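Local coordinates for hypothetical protein Atu0492 (Agrobacterium tumefaciens, PDB 2GMY) that is of unknown function but belongs to the carboxymuconolactone decarboxylase family and may, like AhpD, take part in antioxidant defence, at residues 102-105 against 106-109. Residues are numbered along the deposited sequence; the frame is centred on the assembly and turned at random.
Sequences GAPD and DAFE
Phe108 N donates to Pro104 O at 3.1 Å and Glu109 N to Asp105 O at 2.8 Å, the two i to i+4 bonds that open helix 105-114. Phe108 N lies in the carbonyl plane of Pro104; Asp105 O is met almost head-on, with a C=O...N angle of 162°. Side chains add little directly: Pro104 CD lies 4.4 Å from Ala107 CB, a loose apolar touch, with the proline ring beside the first turn, while Glu109 CB passes 3.3 Å from Asp105 O.

Pro104 occupies the N-cap position. Proline has no side-chain acceptor to cap the first amides, and its polar contribution across the contact is its carbonyl, which takes Phe108 N. A chi1 of -177° sets Phe108 CG opposite its amide nitrogen, and the ring leads away from the turn to meet Trp91 of helix 83-96, where Ala94 also receives Pro104. At the subunit interface, Arg4 of the second subunit makes a salt bridge through NH2 with Asp105 OD1 and a hydrogen bond through NH1 with Ala103 O, and also packs on Phe108.

Asp105 and Asp106 sit in the first turn, where the helix dipole, and for Asp105 also that arginine, would probably stabilise negative charge; Asp105 thereby ties this helix start to the neighbouring subunit.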
loop_
_atom_site.group_PDB
_atom_site.type_symbol
_atom_site.label_atom_id
_atom_site.label_comp_id
_atom_site.label_asym_id
_atom_site.label_seq_id
_atom_site.Cartn_x
_atom_site.Cartn_y
_atom_site.Cartn_z
ATOM N N GLY A 102 -1.588 -10.396 8.343
ATOM C CA GLY A 102 -2.375 -11.367 9.121
ATOM C C GLY A 102 -1.622 -12.585 9.640
ATOM O O GLY A 102 -2.254 -13.588 10.003
ATOM N N ALA A 103 -0.284 -12.500 9.689
ATOM C CA ALA A 103 0.608 -13.598 10.145
ATOM C C ALA A 103 0.389 -14.933 9.403
ATOM O O ALA A 103 -0.170 -15.889 9.967
ATOM C CB ALA A 103 0.536 -13.784 11.683
ATOM N N PRO A 104 0.811 -14.988 8.123
ATOM C CA PRO A 104 0.468 -16.104 7.232
ATOM C C PRO A 104 1.014 -17.462 7.650
ATOM O O PRO A 104 2.048 -17.551 8.330
ATOM C CB PRO A 104 1.091 -15.694 5.877
ATOM C CG PRO A 104 1.234 -14.174 5.976
ATOM C CD PRO A 104 1.614 -13.964 7.425
ATOM N N ASP A 105 0.306 -18.502 7.216
ATOM C CA ASP A 105 0.704 -19.884 7.452
ATOM C C ASP A 105 2.151 -20.178 7.070
ATOM O O ASP A 105 2.849 -20.849 7.825
ATOM C CB ASP A 105 -0.215 -20.832 6.664
ATOM C CG ASP A 105 -1.616 -20.954 7.269
ATOM O OD1 ASP A 105 -1.835 -20.638 8.461
ATOM O OD2 ASP A 105 -2.521 -21.405 6.527
ATOM N N ASP A 106 2.605 -19.694 5.908
ATOM C CA ASP A 106 3.968 -20.005 5.462
ATOM C C ASP A 106 5.022 -19.489 6.442
ATOM O O ASP A 106 5.935 -20.230 6.827
ATOM C CB ASP A 106 4.228 -19.478 4.049
ATOM C CG ASP A 106 3.495 -20.282 2.976
ATOM O OD1 ASP A 106 2.859 -21.320 3.296
ATOM O OD2 ASP A 106 3.561 -19.876 1.788
ATOM N N ALA A 107 4.879 -18.225 6.855
ATOM C CA ALA A 107 5.774 -17.625 7.846
ATOM C C ALA A 107 5.754 -18.374 9.189
ATOM O O ALA A 107 6.802 -18.579 9.818
ATOM C CB ALA A 107 5.427 -16.152 8.050
ATOM N N PHE A 108 4.569 -18.799 9.619
ATOM C CA PHE A 108 4.467 -19.529 10.873
ATOM C C PHE A 108 5.096 -20.925 10.753
ATOM O O PHE A 108 5.791 -21.379 11.672
ATOM C CB PHE A 108 3.010 -19.634 11.326
ATOM C CG PHE A 108 2.855 -20.317 12.647
ATOM C CD1 PHE A 108 3.335 -19.724 13.809
ATOM C CD2 PHE A 108 2.280 -21.588 12.723
ATOM C CE1 PHE A 108 3.217 -20.364 15.045
ATOM C CE2 PHE A 108 2.146 -22.234 13.953
ATOM C CZ PHE A 108 2.631 -21.629 15.116
ATOM N N GLU A 109 4.857 -21.597 9.623
ATOM C CA GLU A 109 5.397 -22.943 9.387
ATOM C C GLU A 109 6.932 -22.945 9.418
ATOM O O GLU A 109 7.569 -23.829 10.005
ATOM C CB GLU A 109 4.900 -23.484 8.038
ATOM C CG GLU A 109 5.372 -24.894 7.732
ATOM C CD GLU A 109 4.971 -25.385 6.349
ATOM O OE1 GLU A 109 4.674 -24.555 5.452
ATOM O OE2 GLU A 109 4.981 -26.617 6.153
#